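Local coordinates for metallo-beta-lactamase domain-containing protein (Thermotoga maritima, PDB 3H3E) that binds zinc and belongs to the metallo-beta-lactamase superfamily, probably as a metal-dependent hydrolase, though its precise function is unknown, at residues K46-V49 / F50-A54; N108-L111 / Y112-G116. The protein carries 2 engineered substitutions. All coordinates share one frame; numbering follows the deposited sequence.

Interaction 1 (K46-V49 / F50-A54)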
loop_
_atom_site.group_PDB
_atom_site.type_symbol
_atom_site.label_atom_id
_atom_site.label_comp_id
_atom_site.label_asym_id
_atom_site.label_seq_id
_atom_site.Cartn_x
_atom_site.Cartn_y
_atom_site.Cartn_z
ATOM N N LYS A 46 -3.058 4.361 11.254
ATOM C CA LYS A 46 -4.146 5.202 11.758
ATOM C C LYS A 46 -3.627 6.203 12.783
ATOM O O LYS A 46 -3.987 7.384 12.758
ATOM C CB LYS A 46 -5.211 4.318 12.417
ATOM C CG LYS A 46 -6.385 5.052 13.058
ATOM C CD LYS A 46 -7.369 4.081 13.724
ATOM C CE LYS A 46 -6.952 3.755 15.139
ATOM N NZ LYS A 46 -7.748 2.655 15.737
ATOM N N SER A 47 -2.783 5.718 13.693
ATOM C CA SER A 47 -2.231 6.552 14.760
ATOM C C SER A 47 -0.723 6.400 14.855
ATOM O O SER A 47 -0.049 6.297 13.840
ATOM C CB SER A 47 -2.862 6.192 16.090
ATOM O OG SER A 47 -2.647 4.830 16.349
ATOM N N ASP A 48 -0.195 6.363 16.073
ATOM C CA ASP A 48 1.256 6.370 16.263
ATOM C C ASP A 48 1.827 4.980 16.465
ATOM O O ASP A 48 2.990 4.832 16.832
ATOM C CB ASP A 48 1.656 7.271 17.436
ATOM C CG ASP A 48 1.028 6.839 18.748
ATOM O OD1 ASP A 48 0.248 5.859 18.758
ATOM O OD2 ASP A 48 1.320 7.476 19.778
ATOM N N VAL A 49 1.011 3.964 16.219
ATOM C CA VAL A 49 1.485 2.587 16.290
ATOM C C VAL A 49 2.761 2.349 15.481
ATOM O O VAL A 49 3.685 1.704 15.956
ATOM C CB VAL A 49 0.396 1.586 15.878
ATOM C CG1 VAL A 49 1.000 0.223 15.585
ATOM C CG2 VAL A 49 -0.639 1.487 16.970
ATOM N N PHE A 50 2.826 2.872 14.267
ATOM C CA PHE A 50 4.034 2.716 13.473
ATOM C C PHE A 50 5.284 3.260 14.180
ATOM O O PHE A 50 6.345 2.650 14.104
ATOM C CB PHE A 50 3.862 3.320 12.071
ATOM C CG PHE A 50 3.910 4.828 12.032
ATOM C CD1 PHE A 50 2.951 5.588 12.676
ATOM C CD2 PHE A 50 4.900 5.483 11.313
ATOM C CE1 PHE A 50 2.995 6.981 12.632
ATOM C CE2 PHE A 50 4.936 6.865 11.257
ATOM C CZ PHE A 50 3.978 7.618 11.928
ATOM N N LEU A 51 5.153 4.387 14.881
ATOM C CA LEU A 51 6.286 5.008 15.576
ATOM C C LEU A 51 6.732 4.196 16.764
ATOM O O LEU A 51 7.924 4.093 17.059
ATOM C CB LEU A 51 5.905 6.381 16.103
ATOM C CG LEU A 51 6.009 7.558 15.147
ATOM C CD1 LEU A 51 5.407 8.810 15.795
ATOM C CD2 LEU A 51 7.454 7.768 14.780
ATOM N N LYS A 52 5.754 3.658 17.480
ATOM C CA LYS A 52 6.034 2.916 18.689
ATOM C C LYS A 52 6.733 1.619 18.323
ATOM O O LYS A 52 7.696 1.217 18.979
ATOM C CB LYS A 52 4.752 2.669 19.462
ATOM C CG LYS A 52 4.109 3.943 19.962
ATOM C CD LYS A 52 3.262 3.680 21.200
ATOM C CE LYS A 52 1.764 3.700 20.918
ATOM N NZ LYS A 52 1.117 4.924 21.486
ATOM N N ASN A 53 6.272 0.985 17.249
ATOM C CA ASN A 53 6.948 -0.198 16.719
ATOM C C ASN A 53 8.347 0.122 16.229
ATOM O O ASN A 53 9.281 -0.632 16.479
ATOM C CB ASN A 53 6.122 -0.871 15.619
ATOM C CG ASN A 53 4.877 -1.548 16.168
ATOM O OD1 ASN A 53 4.826 -1.917 17.346
ATOM N ND2 ASN A 53 3.864 -1.703 15.325
ATOM N N ALA A 54 8.494 1.251 15.548
ATOM C CA ALA A 54 9.803 1.709 15.100
ATOM C C ALA A 54 10.762 1.933 16.271
ATOM O O ALA A 54 11.918 1.507 16.221
ATOM C CB ALA A 54 9.670 2.958 14.259
HETATM O O HOH W 1 0.482 3.574 12.812
#

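Interaction 2 (N108-L111 / Y112-G116). Engineered in segment 112-116: Tyr112 (natural residue Lys), Tyr113 (natural residue Lys).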
loop_
_atom_site.group_PDB
_atom_site.type_symbol
_atom_site.label_atom_id
_atom_site.label_comp_id
_atom_site.label_asym_id
_atom_site.label_seq_id
_atom_site.Cartn_x
_atom_site.Cartn_y
_atom_site.Cartn_z
ATOM N N ASN A 108 -5.102 19.386 6.043
ATOM C CA ASN A 108 -4.843 20.760 6.455
ATOM C C ASN A 108 -3.786 20.768 7.528
ATOM O O ASN A 108 -2.897 21.613 7.536
ATOM C CB ASN A 108 -6.106 21.432 6.981
ATOM C CG ASN A 108 -7.129 21.659 5.904
ATOM O OD1 ASN A 108 -6.808 22.140 4.812
ATOM N ND2 ASN A 108 -8.379 21.309 6.199
ATOM N N GLU A 109 -3.897 19.810 8.434
ATOM C CA GLU A 109 -2.966 19.688 9.531
ATOM C C GLU A 109 -1.672 19.050 9.063
ATOM O O GLU A 109 -0.582 19.485 9.414
ATOM C CB GLU A 109 -3.592 18.851 10.638
ATOM C CG GLU A 109 -2.796 18.848 11.915
ATOM C CD GLU A 109 -3.678 18.943 13.141
ATOM O OE1 GLU A 109 -4.737 19.605 13.050
ATOM O OE2 GLU A 109 -3.309 18.363 14.191
ATOM N N VAL A 110 -1.803 18.010 8.262
ATOM C CA VAL A 110 -0.652 17.256 7.792
ATOM C C VAL A 110 0.299 18.129 6.994
ATOM O O VAL A 110 1.505 18.027 7.128
ATOM C CB VAL A 110 -1.103 16.045 6.934
ATOM C CG1 VAL A 110 0.078 15.423 6.203
ATOM C CG2 VAL A 110 -1.817 15.021 7.806
ATOM N N LEU A 111 -0.256 18.993 6.163
ATOM C CA LEU A 111 0.542 19.832 5.279
ATOM C C LEU A 111 1.016 21.126 5.965
ATOM O O LEU A 111 1.847 21.868 5.428
ATOM C CB LEU A 111 -0.240 20.115 3.991
ATOM C CG LEU A 111 -0.583 18.876 3.141
ATOM C CD1 LEU A 111 -1.267 19.276 1.851
ATOM C CD2 LEU A 111 0.645 18.003 2.838
ATOM N N TYR A 112 0.488 21.372 7.159
ATOM C CA TYR A 112 0.973 22.415 8.038
ATOM C C TYR A 112 2.335 22.033 8.593
ATOM O O TYR A 112 3.290 22.796 8.486
ATOM C CB TYR A 112 -0.002 22.615 9.198
ATOM C CG TYR A 112 0.386 23.747 10.136
ATOM C CD1 TYR A 112 0.154 25.069 9.783
ATOM C CD2 TYR A 112 0.983 23.498 11.370
ATOM C CE1 TYR A 112 0.502 26.105 10.613
ATOM C CE2 TYR A 112 1.329 24.532 12.212
ATOM C CZ TYR A 112 1.084 25.841 11.824
ATOM O OH TYR A 112 1.416 26.905 12.632
ATOM N N TYR A 113 2.409 20.838 9.174
ATOM C CA TYR A 113 3.601 20.339 9.858
ATOM C C TYR A 113 4.604 19.666 8.939
ATOM O O TYR A 113 5.784 19.504 9.281
ATOM C CB TYR A 113 3.189 19.339 10.930
ATOM C CG TYR A 113 2.392 19.959 12.029
ATOM C CD1 TYR A 113 2.993 20.805 12.948
ATOM C CD2 TYR A 113 1.032 19.717 12.145
ATOM C CE1 TYR A 113 2.266 21.389 13.956
ATOM C CE2 TYR A 113 0.294 20.294 13.160
ATOM C CZ TYR A 113 0.919 21.135 14.066
ATOM O OH TYR A 113 0.192 21.719 15.080
ATOM N N ASN A 114 4.115 19.252 7.779
ATOM C CA ASN A 114 4.926 18.565 6.791
ATOM C C ASN A 114 4.891 19.282 5.455
ATOM O O ASN A 114 4.277 20.333 5.312
ATOM C CB ASN A 114 4.447 17.125 6.612
ATOM C CG ASN A 114 4.594 16.306 7.865
ATOM O OD1 ASN A 114 5.699 15.976 8.276
ATOM N ND2 ASN A 114 3.476 15.964 8.477
ATOM N N THR A 115 5.550 18.683 4.476
ATOM C CA THR A 115 5.760 19.289 3.173
ATOM C C THR A 115 5.247 18.318 2.134
ATOM O O THR A 115 5.678 17.174 2.081
ATOM C CB THR A 115 7.262 19.527 2.929
ATOM O OG1 THR A 115 7.818 20.239 4.042
ATOM C CG2 THR A 115 7.495 20.301 1.652
ATOM N N GLY A 116 4.313 18.775 1.314
ATOM C CA GLY A 116 3.702 17.939 0.296
ATOM C C GLY A 116 4.517 17.891 -0.978
ATOM O O GLY A 116 5.006 18.914 -1.460
#

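Interaction 1 (K46-V49 / F50-A54)
Asp48 carries CG between its backbone N and carbonyl carbon (chi1 59°), and Lys52 bends at chi3 and chi4 so that its amine comes back to the Asp48 carboxylate. Lys52 starts this path with CG turned away from its carbonyl carbon (chi1 -64°). NZ of Lys52 then lies 3.0 Å from OD1 and 3.1 Å from OD2 of Asp48. This is a salt bridge in which the amine faces both carboxylate oxygens, although each hydrogen bond is weak. The contact is the N-terminal start of helix 49-56, with an i to i+4 Asp-Lys salt bridge across its first turn.

Asp48 holds the N-cap position, but its carboxylate caps no helix amide. Its backbone O does the helical work instead. It accepts a hydrogen bond of 3.1 Å from Lys52 N and a weak one from Leu51 N. One residue on, Asn53 N gives a nearly straight bond of 3.0 Å to Val49 O. Beside it, the Val49 and Asn53 side chains run alongside each other, CG1 of Val49 being 3.5 Å from ND2 of Asn53.

At the Phe50 ring, O of Ser47 comes in at the edge, near the plane, 3.3 Å from CD1 of Phe50. A water sits between this oxygen and the amide of Phe50: it accepts from Phe50 N and lies within hydrogen-bonding distance of Ser47 O. That water therefore serves an N-H of the first helical turn.

The segment leads from strand 40-42 into helix 49-56. The amide of Asn53 ties that helix to Leu18 O of strand 13-19 and to Glu28 N. Ser47 OG bonds Glu30, while Val49, Phe50 and Ala54 pack against strand 13-19.

Interaction 2 (N108-L111 / Y112-G116)
The carbonyl oxygen of Val110 takes two hydrogen bonds from Asn114. The backbone N of Asn114 lies 3.0 Å from Val110 O, tilted from the carbonyl plane. The side-chain ND2 of Asn114 is 3.2 Å from the same Val110 O and lies in the carbonyl plane, on a lone pair. CG of Asn114 is turned away from its carbonyl carbon (chi1 -63°), which lets the amide fold back to this oxygen. The Asn114 amide has outside partners too: OD1 accepts from Lys84 N, and ND2 also bonds Leu81 O.

Asn114 is the first residue to leave helical backbone angles, so this grip closes the C-terminal end of helix 107-113. The chain then enters strand 115-119, an outermost strand of a mixed sheet in the metallo-beta-lactamase fold, parallel to its neighbour 85-89.

One residue earlier, Tyr113 N bonds Glu109 O at 3.3 Å, while the bond from Tyr112 N to that oxygen is weak. Tyr112 and Tyr113 are engineered, each replacing a lysine. CG of Glu109 meets the Tyr113 ring at its edge, in plane, 3.6 Å from CE2. These two side chains run alongside each other, with carboxylate and ring planes 68° apart. Leu111 reaches past the helix end, its CD2 4.0 Å from CA of Gly116.

Interactions 1 and 2 mark opposite kinds of helix end. In 46-54 the chain enters a helix after strand 40-42; in 108-116 it leaves one for strand 115-119. Both strands belong to the same mixed sheet, where 85-89 and 64-66 lie between them. The two contacts do not touch: their centres are 18 Å apart and their nearest atoms about 9 Å. Interaction 1 comes first along the chain, and its centre is about 16 Å from the centre of the chain, against about 21 Å for that of interaction 2. Neither reaches the zinc held by His69, His71 and His182, so both are structural packing away from the metal site.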